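Local coordinates for protein xyloglucan-specific endo-beta-1,4-glucanase BoGH9A (PDB 6DHT) that hydrolyses internal beta-1,4-glucosidic linkages in the backbone of xyloglucan, releasing xyloglucan oligosaccharides at the outer membrane of Bacteroides ovatus, at residues 409-412 with 413-417; 447-450 with 451-455; 462-465 with 466-470. All blocks are in the same frame, centred on the assembly; numbering follows the deposited sequence.

Contact 1 (409-412 with 413-417)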
ATOM      1  N   LEU A 409     -16.656  -8.024  10.219  1.00 16.67           N
ATOM      2  CA  LEU A 409     -17.157  -7.241  11.344  1.00 17.32           C
ATOM      3  C   LEU A 409     -16.655  -7.783  12.673  1.00 22.26           C
ATOM      4  O   LEU A 409     -16.450  -7.010  13.623  1.00 21.44           O
ATOM      5  CB  LEU A 409     -18.673  -7.200  11.323  1.00 19.63           C
ATOM      6  CG  LEU A 409     -19.204  -6.468  10.092  1.00 20.66           C
ATOM      7  CD1 LEU A 409     -20.719  -6.407  10.166  1.00 22.37           C
ATOM      8  CD2 LEU A 409     -18.633  -5.063   9.934  1.00 24.90           C
ATOM      9  N   LYS A 410     -16.457  -9.087  12.749  1.00 20.04           N
ATOM     10  CA  LYS A 410     -15.903  -9.713  13.943  1.00 23.61           C
ATOM     11  C   LYS A 410     -14.482  -9.219  14.154  1.00 20.38           C
ATOM     12  O   LYS A 410     -14.078  -8.906  15.279  1.00 22.27           O
ATOM     13  CB  LYS A 410     -15.882 -11.231  13.806  1.00 24.92           C
ATOM     14  CG  LYS A 410     -17.198 -11.900  14.082  1.00 35.17           C
ATOM     15  CD  LYS A 410     -17.003 -13.414  14.114  1.00 44.01           C
ATOM     16  CE  LYS A 410     -18.335 -14.141  14.129  1.00 53.96           C
ATOM     17  NZ  LYS A 410     -18.191 -15.600  13.853  1.00 60.50           N
ATOM     18  N   TYR A 411     -13.717  -9.179  13.067  1.00 17.76           N
ATOM     19  CA  TYR A 411     -12.356  -8.660  13.086  1.00 18.90           C
ATOM     20  C   TYR A 411     -12.375  -7.200  13.511  1.00 18.75           C
ATOM     21  O   TYR A 411     -11.588  -6.820  14.394  1.00 19.51           O
ATOM     22  CB  TYR A 411     -11.702  -8.829  11.708  1.00 17.54           C
ATOM     23  CG  TYR A 411     -10.485  -7.966  11.463  1.00 16.87           C
ATOM     24  CD1 TYR A 411     -10.626  -6.707  10.934  1.00 17.36           C
ATOM     25  CD2 TYR A 411      -9.226  -8.440  11.713  1.00 19.17           C
ATOM     26  CE1 TYR A 411      -9.525  -5.917  10.687  1.00 19.54           C
ATOM     27  CE2 TYR A 411      -8.119  -7.664  11.479  1.00 19.88           C
ATOM     28  CZ  TYR A 411      -8.287  -6.399  10.959  1.00 19.24           C
ATOM     29  OH  TYR A 411      -7.167  -5.622  10.723  1.00 20.46           O
ATOM     30  N   ALA A 412     -13.244  -6.394  12.914  1.00 18.24           N
ATOM     31  CA  ALA A 412     -13.278  -4.952  13.151  1.00 18.77           C
ATOM     32  C   ALA A 412     -13.637  -4.643  14.597  1.00 21.97           C
ATOM     33  O   ALA A 412     -13.046  -3.775  15.225  1.00 19.89           O
ATOM     34  CB  ALA A 412     -14.254  -4.272  12.225  1.00 17.74           C
ATOM     35  N   ASP A 413     -14.610  -5.358  15.136  1.00 19.91           N
ATOM     36  CA  ASP A 413     -15.026  -5.120  16.510  1.00 22.44           C
ATOM     37  C   ASP A 413     -13.886  -5.405  17.467  1.00 20.56           C
ATOM     38  O   ASP A 413     -13.702  -4.679  18.452  1.00 23.64           O
ATOM     39  CB  ASP A 413     -16.238  -5.984  16.869  1.00 26.77           C
ATOM     40  CG  ASP A 413     -17.484  -5.575  16.123  1.00 26.05           C
ATOM     41  OD1 ASP A 413     -17.526  -4.458  15.570  1.00 25.29           O
ATOM     42  OD2 ASP A 413     -18.454  -6.370  16.093  1.00 29.41           O
ATOM     43  N   LYS A 414     -13.105  -6.433  17.183  1.00 21.01           N
ATOM     44  CA  LYS A 414     -11.979  -6.790  18.039  1.00 22.49           C
ATOM     45  C   LYS A 414     -10.884  -5.718  17.960  1.00 24.85           C
ATOM     46  O   LYS A 414     -10.309  -5.318  18.972  1.00 24.01           O
ATOM     47  CB  LYS A 414     -11.428  -8.158  17.646  1.00 25.59           C
ATOM     48  CG  LYS A 414     -10.619  -8.855  18.734  1.00 41.25           C
ATOM     49  CD  LYS A 414     -10.174 -10.264  18.305  1.00 46.87           C
ATOM     50  CE  LYS A 414     -11.359 -11.185  18.020  1.00 51.65           C
ATOM     51  NZ  LYS A 414     -12.300 -11.286  19.176  1.00 67.82           N
ATOM     52  N   VAL A 415     -10.619  -5.234  16.755  1.00 20.74           N
ATOM     53  CA  VAL A 415      -9.581  -4.231  16.536  1.00 20.76           C
ATOM     54  C   VAL A 415      -9.870  -2.933  17.286  1.00 19.83           C
ATOM     55  O   VAL A 415      -8.933  -2.306  17.807  1.00 22.45           O
ATOM     56  CB  VAL A 415      -9.429  -3.940  15.008  1.00 20.73           C
ATOM     57  CG1 VAL A 415      -8.745  -2.590  14.740  1.00 23.31           C
ATOM     58  CG2 VAL A 415      -8.697  -5.065  14.322  1.00 21.86           C
ATOM     59  N   ILE A 416     -11.130  -2.513  17.356  1.00 21.55           N
ATOM     60  CA  ILE A 416     -11.462  -1.192  17.896  1.00 22.10           C
ATOM     61  C   ILE A 416     -11.690  -1.223  19.405  1.00 23.16           C
ATOM     62  O   ILE A 416     -11.832  -0.175  20.045  1.00 23.55           O
ATOM     63  CB  ILE A 416     -12.672  -0.536  17.222  1.00 25.47           C
ATOM     64  CG1 ILE A 416     -13.962  -1.323  17.465  1.00 23.01           C
ATOM     65  CG2 ILE A 416     -12.428  -0.374  15.714  1.00 23.87           C
ATOM     66  CD1 ILE A 416     -15.198  -0.587  17.086  1.00 28.43           C
ATOM     67  N   GLU A 417     -11.670  -2.418  19.972  1.00 24.41           N
ATOM     68  CA  GLU A 417     -11.938  -2.573  21.397  1.00 25.95           C
ATOM     69  C   GLU A 417     -10.886  -1.805  22.191  1.00 25.46           C
ATOM     70  O   GLU A 417      -9.701  -2.088  22.080  1.00 24.57           O
ATOM     71  CB  GLU A 417     -11.918  -4.050  21.770  1.00 29.72           C
ATOM     72  CG  GLU A 417     -12.628  -4.370  23.067  1.00 46.18           C
ATOM     73  CD  GLU A 417     -12.971  -5.848  23.181  1.00 67.80           C
ATOM     74  OE1 GLU A 417     -12.072  -6.697  22.970  1.00 66.14           O
ATOM     75  OE2 GLU A 417     -14.148  -6.159  23.466  1.00 78.19           O
TER
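Leu409 O accepts from Asp413 N at 2.9 Å, the first of four successive i to i+4 backbone bonds that define 409-412 and 413-416 as consecutive turns of one alpha-helix. Lys414 N to Lys410 O is longer, at 3.3 Å, whereas Val415 N to Tyr411 O returns to 3.0 Å. Ile416 N to Ala412 O follows at 3.1 Å, and beyond it Glu417 N makes a weak bond to Lys414 O.

On this frame Tyr411 and Val415 form the side-chain contact. CG of Tyr411 stands anti to the backbone N (chi1 162°), which carries the ring along the helix to the next turn. There Val415 CG2 sits over one ring face, 3.8 Å from the centroid of the Tyr411 ring and 18° off its normal, a CH-pi contact. The methyl is offset toward the rim, and its nearest ring atom is Tyr411 CZ at 3.6 Å. Tyr370 meets the same tyrosine edge-to-face, and Tyr411 OH bonds a di(hydroxyethyl)ether molecule, probably from the crystallisation liquor.

The turns belong to helix 395-416 of the glycoside hydrolase family 9 catalytic domain, whose fold is an (alpha/alpha)6 barrel. Tyr411, Val415 and Ile416 reach helix 439-458, while Leu409 and Ala412 touch Tyr463 of helix 461-474.

Asp413 folds back beside its own backbone N (chi1 -68°), bringing OD2 to 3.2 Å from Leu409 O. Two acceptors face each other there; the carboxylate takes its hydrogen bond through OD1, from Tyr463 OH. Lys410 NZ forms a salt bridge with Glu407.

Contact 2 (447-450 with 451-455)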
ATOM      1  N   GLN A 447      -5.029  -2.327   8.542  1.00 14.85           N
ATOM      2  CA  GLN A 447      -6.090  -2.352   9.558  1.00 13.83           C
ATOM      3  C   GLN A 447      -7.091  -1.224   9.296  1.00 14.88           C
ATOM      4  O   GLN A 447      -8.309  -1.434   9.316  1.00 13.60           O
ATOM      5  CB  GLN A 447      -5.467  -2.196  10.945  1.00 16.99           C
ATOM      6  CG  GLN A 447      -6.377  -2.303  12.110  1.00 22.66           C
ATOM      7  CD  GLN A 447      -5.577  -2.169  13.380  1.00 23.17           C
ATOM      8  OE1 GLN A 447      -5.389  -1.069  13.887  1.00 24.35           O
ATOM      9  NE2 GLN A 447      -5.016  -3.270  13.841  1.00 23.79           N
ATOM     10  N   GLY A 448      -6.572  -0.032   9.009  1.00 12.54           N
ATOM     11  CA  GLY A 448      -7.397   1.088   8.588  1.00 12.51           C
ATOM     12  C   GLY A 448      -8.263   0.794   7.379  1.00 13.44           C
ATOM     13  O   GLY A 448      -9.442   1.119   7.373  1.00 13.16           O
ATOM     14  N   VAL A 449      -7.674   0.200   6.347  1.00 13.20           N
ATOM     15  CA  VAL A 449      -8.415  -0.167   5.136  1.00 12.13           C
ATOM     16  C   VAL A 449      -9.559  -1.120   5.513  1.00 13.02           C
ATOM     17  O   VAL A 449     -10.689  -0.974   5.025  1.00 12.35           O
ATOM     18  CB  VAL A 449      -7.487  -0.817   4.091  1.00 12.44           C
ATOM     19  CG1 VAL A 449      -8.288  -1.369   2.910  1.00 14.59           C
ATOM     20  CG2 VAL A 449      -6.472   0.171   3.566  1.00 13.17           C
ATOM     21  N   SER A 450      -9.258  -2.113   6.340  1.00 13.00           N
ATOM     22  CA  SER A 450     -10.250  -3.089   6.808  1.00 11.99           C
ATOM     23  C   SER A 450     -11.401  -2.395   7.544  1.00 13.23           C
ATOM     24  O   SER A 450     -12.596  -2.699   7.326  1.00 14.16           O
ATOM     25  CB  SER A 450      -9.594  -4.153   7.667  1.00 12.04           C
ATOM     26  OG  SER A 450      -8.549  -4.792   6.984  1.00 15.31           O
ATOM     27  N   LEU A 451     -11.069  -1.438   8.412  1.00 13.67           N
ATOM     28  CA  LEU A 451     -12.099  -0.673   9.132  1.00 12.98           C
ATOM     29  C   LEU A 451     -12.935   0.167   8.200  1.00 15.25           C
ATOM     30  O   LEU A 451     -14.149   0.313   8.396  1.00 14.08           O
ATOM     31  CB  LEU A 451     -11.413   0.210  10.195  1.00 13.82           C
ATOM     32  CG  LEU A 451     -10.839  -0.579  11.366  1.00 14.62           C
ATOM     33  CD1 LEU A 451      -9.904   0.285  12.192  1.00 16.68           C
ATOM     34  CD2 LEU A 451     -11.973  -1.140  12.247  1.00 18.44           C
ATOM     35  N   MET A 452     -12.320   0.752   7.186  1.00 13.54           N
ATOM     36  CA  MET A 452     -13.049   1.513   6.196  1.00 14.46           C
ATOM     37  C   MET A 452     -14.062   0.597   5.468  1.00 14.54           C
ATOM     38  O   MET A 452     -15.224   0.963   5.252  1.00 13.83           O
ATOM     39  CB  MET A 452     -12.023   2.175   5.251  1.00 17.07           C
ATOM     40  CG  MET A 452     -12.582   3.061   4.164  1.00 14.71           C
ATOM     41  SD  MET A 452     -13.281   2.178   2.751  1.00 15.60           S
ATOM     42  CE  MET A 452     -11.796   1.368   2.118  1.00 17.06           C
ATOM     43  N   TYR A 453     -13.635  -0.607   5.092  1.00 14.25           N
ATOM     44  CA  TYR A 453     -14.580  -1.551   4.502  1.00 15.24           C
ATOM     45  C   TYR A 453     -15.691  -1.911   5.482  1.00 16.40           C
ATOM     46  O   TYR A 453     -16.849  -2.035   5.091  1.00 14.69           O
ATOM     47  CB  TYR A 453     -13.891  -2.845   4.070  1.00 14.13           C
ATOM     48  CG  TYR A 453     -13.347  -2.819   2.652  1.00 15.45           C
ATOM     49  CD1 TYR A 453     -14.159  -3.125   1.570  1.00 15.84           C
ATOM     50  CD2 TYR A 453     -12.041  -2.448   2.401  1.00 15.74           C
ATOM     51  CE1 TYR A 453     -13.665  -3.085   0.269  1.00 16.40           C
ATOM     52  CE2 TYR A 453     -11.532  -2.406   1.112  1.00 14.73           C
ATOM     53  CZ  TYR A 453     -12.357  -2.716   0.056  1.00 15.01           C
ATOM     54  OH  TYR A 453     -11.880  -2.682  -1.243  1.00 15.67           O
ATOM     55  N   ALA A 454     -15.379  -2.103   6.753  1.00 13.98           N
ATOM     56  CA  ALA A 454     -16.442  -2.386   7.729  1.00 16.27           C
ATOM     57  C   ALA A 454     -17.475  -1.248   7.820  1.00 15.11           C
ATOM     58  O   ALA A 454     -18.698  -1.510   7.923  1.00 15.55           O
ATOM     59  CB  ALA A 454     -15.847  -2.666   9.094  1.00 17.08           C
ATOM     60  N   TYR A 455     -17.027   0.004   7.741  1.00 14.20           N
ATOM     61  CA  TYR A 455     -17.920   1.152   7.651  1.00 15.17           C
ATOM     62  C   TYR A 455     -18.808   1.026   6.398  1.00 16.26           C
ATOM     63  O   TYR A 455     -20.043   1.154   6.473  1.00 15.69           O
ATOM     64  CB  TYR A 455     -17.142   2.473   7.605  1.00 16.87           C
ATOM     65  CG  TYR A 455     -17.997   3.647   7.242  1.00 16.59           C
ATOM     66  CD1 TYR A 455     -18.911   4.176   8.152  1.00 16.78           C
ATOM     67  CD2 TYR A 455     -17.930   4.213   5.980  1.00 16.64           C
ATOM     68  CE1 TYR A 455     -19.707   5.234   7.803  1.00 19.30           C
ATOM     69  CE2 TYR A 455     -18.729   5.269   5.624  1.00 18.05           C
ATOM     70  CZ  TYR A 455     -19.614   5.789   6.547  1.00 22.36           C
ATOM     71  OH  TYR A 455     -20.440   6.854   6.212  1.00 27.06           O
TER
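Leu451 N bonds to Gln447 O at 2.9 Å, the start of an unbroken i to i+4 series within helix 439-458 of the family 9 (alpha/alpha)6 barrel domain. The Leu451 side chain leans back over the preceding turn: CG, anti to the carbonyl carbon (chi1 -71°), comes within 3.4 Å of Gln447 O. The amide of Gln447 is committed elsewhere, with OE1 accepting from Asn470.

Met452 N repeats the backbone bond to Gly448 O. The Met452 chain bends at chi2 and chi3, which returns Met452 CE to 3.9 Å from Val449 O.

At Tyr453 the main side-chain contact forms. Val449 and Tyr453 lie side by side and point the same way, so the valine methyl CG1 meets the ring at its edge, in plane, 3.9 Å from Tyr453 CE2. At that edge the ring carbon Tyr453 CD2 also lies 3.3 Å from Val449 O, the same oxygen that accepts from Tyr453 N. The ring also stacks on Phe384, and helix 176-192 contributes Ser188, Ile189 and Leu192 against it. A serine at this position would probably open a gap beside Val449 CG1 and leave Phe384 without its stacking partner.

Ala454 N reaches Ser450 O at 2.9 Å. Ser450 OG, beside its own backbone N, bonds to Asn446 O one turn earlier and to Tyr370 OH. Tyr455 N continues the series to Leu451 O at 3.0 Å.

Contact 3 (462-465 with 466-470)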
ATOM      1  N   VAL A 462     -18.395   4.416  13.804  1.00 17.11           N
ATOM      2  CA  VAL A 462     -17.284   4.058  14.684  1.00 19.45           C
ATOM      3  C   VAL A 462     -16.132   3.390  13.922  1.00 16.78           C
ATOM      4  O   VAL A 462     -14.966   3.596  14.231  1.00 17.16           O
ATOM      5  CB  VAL A 462     -17.779   3.180  15.871  1.00 22.76           C
ATOM      6  CG1 VAL A 462     -18.272   1.831  15.393  1.00 23.00           C
ATOM      7  CG2 VAL A 462     -16.718   3.035  16.929  1.00 24.88           C
ATOM      8  N   TYR A 463     -16.451   2.587  12.915  1.00 17.73           N
ATOM      9  CA  TYR A 463     -15.383   1.930  12.180  1.00 15.63           C
ATOM     10  C   TYR A 463     -14.556   2.960  11.389  1.00 15.89           C
ATOM     11  O   TYR A 463     -13.324   2.879  11.347  1.00 14.72           O
ATOM     12  CB  TYR A 463     -16.007   0.933  11.222  1.00 15.80           C
ATOM     13  CG  TYR A 463     -16.723  -0.241  11.869  1.00 16.47           C
ATOM     14  CD1 TYR A 463     -16.129  -1.018  12.844  1.00 18.15           C
ATOM     15  CD2 TYR A 463     -17.999  -0.585  11.458  1.00 19.49           C
ATOM     16  CE1 TYR A 463     -16.778  -2.093  13.398  1.00 22.27           C
ATOM     17  CE2 TYR A 463     -18.648  -1.663  11.991  1.00 19.14           C
ATOM     18  CZ  TYR A 463     -18.049  -2.413  12.952  1.00 22.90           C
ATOM     19  OH  TYR A 463     -18.709  -3.491  13.497  1.00 24.96           O
ATOM     20  N   LEU A 464     -15.231   3.908  10.761  1.00 15.44           N
ATOM     21  CA  LEU A 464     -14.561   4.954   9.997  1.00 16.09           C
ATOM     22  C   LEU A 464     -13.748   5.874  10.913  1.00 18.23           C
ATOM     23  O   LEU A 464     -12.628   6.261  10.587  1.00 15.08           O
ATOM     24  CB  LEU A 464     -15.573   5.730   9.170  1.00 18.41           C
ATOM     25  CG  LEU A 464     -14.999   6.787   8.240  1.00 20.66           C
ATOM     26  CD1 LEU A 464     -14.074   6.127   7.247  1.00 22.39           C
ATOM     27  CD2 LEU A 464     -16.107   7.522   7.539  1.00 23.47           C
ATOM     28  N   THR A 465     -14.308   6.193  12.077  1.00 15.76           N
ATOM     29  CA  THR A 465     -13.619   7.027  13.040  1.00 16.71           C
ATOM     30  C   THR A 465     -12.295   6.388  13.389  1.00 16.46           C
ATOM     31  O   THR A 465     -11.258   7.080  13.498  1.00 14.64           O
ATOM     32  CB  THR A 465     -14.486   7.191  14.291  1.00 15.97           C
ATOM     33  OG1 THR A 465     -15.630   7.960  13.950  1.00 18.20           O
ATOM     34  CG2 THR A 465     -13.743   7.940  15.378  1.00 20.11           C
ATOM     35  N   ASN A 466     -12.292   5.074  13.585  1.00 14.97           N
ATOM     36  CA  ASN A 466     -11.079   4.366  13.920  1.00 14.09           C
ATOM     37  C   ASN A 466     -10.058   4.278  12.769  1.00 13.28           C
ATOM     38  O   ASN A 466      -8.851   4.246  12.994  1.00 13.81           O
ATOM     39  CB  ASN A 466     -11.413   3.000  14.538  1.00 15.89           C
ATOM     40  CG  ASN A 466     -11.754   3.122  16.011  1.00 14.90           C
ATOM     41  OD1 ASN A 466     -10.848   3.197  16.832  1.00 17.66           O
ATOM     42  ND2 ASN A 466     -13.034   3.135  16.339  1.00 18.02           N
ATOM     43  N   ALA A 467     -10.550   4.270  11.528  1.00 13.56           N
ATOM     44  CA  ALA A 467      -9.671   4.294  10.375  1.00 13.77           C
ATOM     45  C   ALA A 467      -8.921   5.621  10.319  1.00 12.98           C
ATOM     46  O   ALA A 467      -7.715   5.644  10.076  1.00 12.76           O
ATOM     47  CB  ALA A 467     -10.446   4.054   9.105  1.00 13.91           C
ATOM     48  N   TYR A 468      -9.609   6.725  10.574  1.00 12.16           N
ATOM     49  CA  TYR A 468      -8.934   8.034  10.630  1.00 11.66           C
ATOM     50  C   TYR A 468      -7.913   8.091  11.767  1.00 13.76           C
ATOM     51  O   TYR A 468      -6.869   8.701  11.618  1.00 14.10           O
ATOM     52  CB  TYR A 468      -9.922   9.205  10.750  1.00 12.68           C
ATOM     53  CG  TYR A 468     -10.690   9.547   9.491  1.00 13.55           C
ATOM     54  CD1 TYR A 468     -10.114  10.324   8.477  1.00 13.18           C
ATOM     55  CD2 TYR A 468     -12.020   9.201   9.357  1.00 15.66           C
ATOM     56  CE1 TYR A 468     -10.836  10.677   7.333  1.00 12.26           C
ATOM     57  CE2 TYR A 468     -12.735   9.534   8.203  1.00 16.79           C
ATOM     58  CZ  TYR A 468     -12.147  10.290   7.216  1.00 14.26           C
ATOM     59  OH  TYR A 468     -12.894  10.611   6.093  1.00 16.77           O
ATOM     60  N   ARG A 469      -8.203   7.428  12.883  1.00 13.23           N
ATOM     61  CA  ARG A 469      -7.244   7.417  13.998  1.00 14.25           C
ATOM     62  C   ARG A 469      -5.922   6.776  13.586  1.00 14.39           C
ATOM     63  O   ARG A 469      -4.839   7.259  13.940  1.00 14.16           O
ATOM     64  CB  ARG A 469      -7.814   6.700  15.223  1.00 14.78           C
ATOM     65  CG  ARG A 469      -8.956   7.433  15.884  1.00 15.99           C
ATOM     66  CD  ARG A 469      -9.618   6.616  16.991  1.00 15.45           C
ATOM     67  NE  ARG A 469     -10.718   7.336  17.621  1.00 16.31           N
ATOM     68  CZ  ARG A 469     -11.663   6.755  18.359  1.00 20.32           C
ATOM     69  NH1 ARG A 469     -11.650   5.445  18.570  1.00 18.66           N
ATOM     70  NH2 ARG A 469     -12.620   7.482  18.895  1.00 21.03           N
ATOM     71  N   ASN A 470      -5.986   5.673  12.848  1.00 12.51           N
ATOM     72  CA  ASN A 470      -4.776   5.007  12.394  1.00 12.69           C
ATOM     73  C   ASN A 470      -4.016   5.866  11.393  1.00 12.95           C
ATOM     74  O   ASN A 470      -2.777   5.869  11.389  1.00 14.14           O
ATOM     75  CB  ASN A 470      -5.084   3.636  11.764  1.00 15.43           C
ATOM     76  CG  ASN A 470      -5.155   2.529  12.782  1.00 15.89           C
ATOM     77  OD1 ASN A 470      -5.214   2.779  13.977  1.00 16.45           O
ATOM     78  ND2 ASN A 470      -5.198   1.286  12.310  1.00 16.17           N
TER
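Asn466 holds its amide almost perpendicular to the CA-CB-CG plane (chi2 -81°), and with CG at chi1 -81° this turns ND2 back onto Val462 O at 2.9 Å. The N-H points at the oxygen with an angle of 160°, and the acceptor lies in the amide plane. Asn466 N bonds to the same oxygen at 3.1 Å, arriving from the opposite face of the carbonyl, so two donors of one residue grip Val462 O and fix the rotation of the amide. Val462 CG2 lies alongside ND2.

At its other end the amide accepts from Arg469: NH1 approaches OD1 of Asn466 at 3.0 Å from above the carbonyl plane, away from a lone pair. Thr465 CG2 sits over one face of that guanidinium, offset toward its rim, 3.7 Å from Arg469 NH2. Salt bridges from NE to Glu30 and from NH2 to Glu420 hold the group from outside the helix, and Glu30 belongs to the N-terminal Ig-like domain.

Leu464 and Tyr468 point the same way. The nearest atoms are Leu464 CG and Tyr468 CE2, 3.6 Å apart, and Tyr468 OH continues to Leu564 O. The backbone beneath is regular, with Tyr468 N bonded to Leu464 O at 3.1 Å.

These pairs, three and four residues apart, belong to helix 461-474, which packs on helices 395-416, 439-458 and 551-567 in the (alpha/alpha)6 barrel characteristic of family 9, and through Arg469 joins that barrel to the Ig-like domain.

Contacts 1, 2 and 3 come in that order along the chain, on helices 395-416, 439-458 and 461-474 of the catalytic domain. Their centres lie close together: about 10 Å between contacts 1 and 2, 12 Å between 1 and 3, and 8 Å between 2 and 3. Each pair touches directly. Ile416 CG2 packs on Leu451 CD2 at 3.6 Å, Ala412 CB on Tyr463 CE1 at 3.5 Å, and Gly448 O lies 3.6 Å from Ala467 CB. Local pairs within three helices therefore meet as one interhelical cluster, away from the annotated catalytic and metal sites, where it joins three helices of the barrel.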